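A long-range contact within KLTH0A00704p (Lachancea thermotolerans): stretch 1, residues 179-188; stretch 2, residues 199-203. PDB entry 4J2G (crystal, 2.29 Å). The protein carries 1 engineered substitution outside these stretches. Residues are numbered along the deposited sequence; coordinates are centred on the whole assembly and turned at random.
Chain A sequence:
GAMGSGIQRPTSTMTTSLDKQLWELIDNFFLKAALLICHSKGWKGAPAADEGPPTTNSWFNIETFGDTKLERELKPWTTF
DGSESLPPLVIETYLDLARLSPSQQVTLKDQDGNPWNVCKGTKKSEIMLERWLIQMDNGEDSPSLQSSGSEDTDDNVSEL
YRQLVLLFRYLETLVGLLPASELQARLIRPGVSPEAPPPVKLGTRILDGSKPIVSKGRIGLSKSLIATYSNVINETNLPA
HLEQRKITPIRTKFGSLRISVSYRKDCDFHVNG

Stretch 1 (179-188) PASELQARLI
Stretch 2, residues 199-203: PVKLG

The contact is built around Leu-202, a buried strand residue whose CA-to-CB bond points toward the helix of stretch 1 and which gives up 101 Å² to it, the largest share of the 259 Å² buried between the two stretches. Its chi1 of -100° lies between wells and its chi2 is 37° (p), a setting that brings both methyl groups against the helix. CD1 of Leu-202 lies 3.8 Å from CD2 of Leu-183 and 4.1 Å from CD1 of Leu-187, so it touches two leucines placed one helical turn apart. Leu-183 (chi1 175°, t; chi2 65°, p) and Leu-187 (chi1 -80°, m; chi2 -177°, t) both direct CA-to-CB toward the strand. The other methyl, CD2 of Leu-202, packs 3.6 Å from the carbonyl O of Ala-180. Ala-180 O accepts a helical hydrogen bond from Gln-184 N at 2.8 Å; its contact with the methyl is van der Waals packing, since a methyl offers no polar hydrogen.

Leu-187 extends the apolar surface toward the start of stretch 2. CD2 of Leu-187 meets CG2 of Val-200 (chi1 -61°, m) at 4.3 Å, while CD1 of Leu-187 lies 3.9 Å from the backbone O of Val-200 and 4.4 Å from CA of Lys-201. Lys-201 itself turns CA-to-CB away, with chi1 55° (p) and the remaining chi angles t, and thus meets the helix through its backbone.

The helix runs through Leu-187, and the strand includes Leu-202 and Gly-203 and continues beyond the stretch. Their axes approach to 9.2 Å, and their N-to-C directions make an angle of 139°, closer to antiparallel than to parallel. Accordingly, CA of Gln-184 is 7.1 Å from CA of Leu-202, and CA of Leu-187 is 7.4 Å from CA of Lys-201. Helical phi/psi values persist through Leu-187 (-77/-28), and Ile-188 is the first to leave them (-110/14); Val-200 (-147/141), Lys-201 (-131/166) and Leu-202 (-84/148) are extended.

At the polar edge, Gln-184 starts sideways, but its chi1 of 172° (t), chi2 of 75° (p) and chi3 of 0° bring its amide end nearer the strand. Gln-184 OE1 lies 3.3 Å from CD2 of Leu-202. No direct hydrogen bond joins the stretches; instead, water 1 donates to Gln-184 OE1 at 2.8 Å and accepts from Leu-202 N at 3.1 Å, bridging side chain and strand backbone. Outside the contact, Arg-186 NH2 forms a salt bridge with Glu-182 OE1 at 2.6 Å, linking side chains one turn apart.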

# COMPACT_ATOMS: atom_id res chain seq x y z
N PRO A 179 -5.49 -4.04 -8.46
CA PRO A 179 -5.54 -3.16 -9.65
C PRO A 179 -4.25 -2.46 -10.00
O PRO A 179 -3.99 -2.24 -11.19
CB PRO A 179 -6.57 -2.08 -9.23
CG PRO A 179 -7.50 -2.82 -8.34
CD PRO A 179 -6.57 -3.72 -7.50
N ALA A 180 -3.45 -2.06 -9.01
CA ALA A 180 -2.18 -1.38 -9.35
C ALA A 180 -1.21 -2.35 -10.03
O ALA A 180 -0.31 -1.87 -10.77
CB ALA A 180 -1.51 -0.78 -8.14
N SER A 181 -1.35 -3.68 -9.75
CA SER A 181 -0.47 -4.69 -10.42
C SER A 181 -0.82 -4.75 -11.89
O SER A 181 0.06 -4.92 -12.74
CB SER A 181 -0.63 -6.13 -9.83
OG SER A 181 -0.24 -6.10 -8.49
N GLU A 182 -2.10 -4.56 -12.18
CA GLU A 182 -2.57 -4.58 -13.56
C GLU A 182 -1.95 -3.35 -14.28
O GLU A 182 -1.38 -3.45 -15.34
CB GLU A 182 -4.12 -4.73 -13.54
CG GLU A 182 -4.88 -4.28 -14.77
CD GLU A 182 -4.45 -4.98 -16.05
OE1 GLU A 182 -3.84 -4.31 -16.91
OE2 GLU A 182 -4.73 -6.19 -16.19
N LEU A 183 -1.90 -2.21 -13.60
CA LEU A 183 -1.18 -1.02 -14.14
C LEU A 183 0.33 -1.28 -14.29
O LEU A 183 0.92 -0.89 -15.30
CB LEU A 183 -1.40 0.23 -13.26
CG LEU A 183 -0.56 1.47 -13.72
CD1 LEU A 183 -1.00 1.93 -15.10
CD2 LEU A 183 -0.79 2.61 -12.73
N GLN A 184 0.97 -1.92 -13.29
CA GLN A 184 2.38 -2.27 -13.37
C GLN A 184 2.59 -3.16 -14.65
O GLN A 184 3.43 -2.84 -15.51
CB GLN A 184 2.82 -2.96 -12.08
CG GLN A 184 4.22 -3.59 -12.03
CD GLN A 184 5.37 -2.57 -11.89
OE1 GLN A 184 5.16 -1.35 -11.83
NE2 GLN A 184 6.59 -3.08 -11.84
N ALA A 185 1.81 -4.24 -14.79
CA ALA A 185 1.89 -5.07 -16.00
C ALA A 185 1.96 -4.18 -17.26
O ALA A 185 2.85 -4.31 -18.07
CB ALA A 185 0.70 -5.98 -16.09
N ARG A 186 1.00 -3.30 -17.43
CA ARG A 186 0.97 -2.50 -18.66
C ARG A 186 2.12 -1.53 -18.77
O ARG A 186 2.54 -1.21 -19.85
CB ARG A 186 -0.42 -1.89 -18.89
CG ARG A 186 -0.53 -0.43 -19.27
CD ARG A 186 -2.00 -0.18 -19.57
NE ARG A 186 -2.79 -1.27 -18.97
CZ ARG A 186 -4.01 -1.64 -19.34
NH1 ARG A 186 -4.66 -1.01 -20.34
NH2 ARG A 186 -4.61 -2.66 -18.72
N LEU A 187 2.71 -1.13 -17.67
CA LEU A 187 3.84 -0.22 -17.73
C LEU A 187 5.14 -0.93 -18.12
O LEU A 187 6.04 -0.31 -18.67
CB LEU A 187 4.04 0.47 -16.36
CG LEU A 187 3.07 1.66 -16.17
CD1 LEU A 187 3.33 2.37 -14.83
CD2 LEU A 187 3.33 2.63 -17.31
N ILE A 188 5.26 -2.22 -17.81
CA ILE A 188 6.52 -2.89 -18.09
C ILE A 188 6.38 -3.88 -19.24
O ILE A 188 7.20 -4.76 -19.38
CB ILE A 188 7.06 -3.61 -16.83
CG1 ILE A 188 6.11 -4.78 -16.43
CG2 ILE A 188 7.29 -2.60 -15.69
CD1 ILE A 188 6.56 -5.51 -15.20
N PRO A 199 8.21 7.75 -18.86
CA PRO A 199 7.09 8.72 -18.79
C PRO A 199 6.49 8.83 -17.33
O PRO A 199 6.41 9.94 -16.76
CB PRO A 199 6.07 8.13 -19.80
CG PRO A 199 6.42 6.64 -19.86
CD PRO A 199 7.75 6.38 -19.15
N VAL A 200 6.04 7.70 -16.77
CA VAL A 200 5.50 7.61 -15.40
C VAL A 200 5.85 6.23 -14.84
O VAL A 200 5.85 5.27 -15.57
CB VAL A 200 3.97 7.83 -15.32
CG1 VAL A 200 3.55 9.22 -15.82
CG2 VAL A 200 3.22 6.76 -16.11
N LYS A 201 6.21 6.15 -13.56
CA LYS A 201 6.47 4.84 -12.94
C LYS A 201 5.71 4.73 -11.62
O LYS A 201 5.21 5.72 -11.11
CB LYS A 201 7.96 4.64 -12.71
CG LYS A 201 8.57 5.78 -11.89
CD LYS A 201 10.05 5.59 -11.58
CE LYS A 201 10.58 6.84 -10.88
NZ LYS A 201 11.99 6.74 -10.38
N LEU A 202 5.61 3.51 -11.12
CA LEU A 202 5.11 3.23 -9.80
C LEU A 202 6.23 3.40 -8.81
O LEU A 202 7.34 3.16 -9.14
CB LEU A 202 4.61 1.78 -9.74
CG LEU A 202 3.10 1.57 -9.88
CD1 LEU A 202 2.47 2.51 -10.86
CD2 LEU A 202 2.69 0.13 -10.22
N GLY A 203 5.90 3.84 -7.59
CA GLY A 203 6.84 4.04 -6.49
C GLY A 203 6.11 3.55 -5.22
O GLY A 203 4.90 3.36 -5.24
O HOH W 1 6.49 0.98 -12.61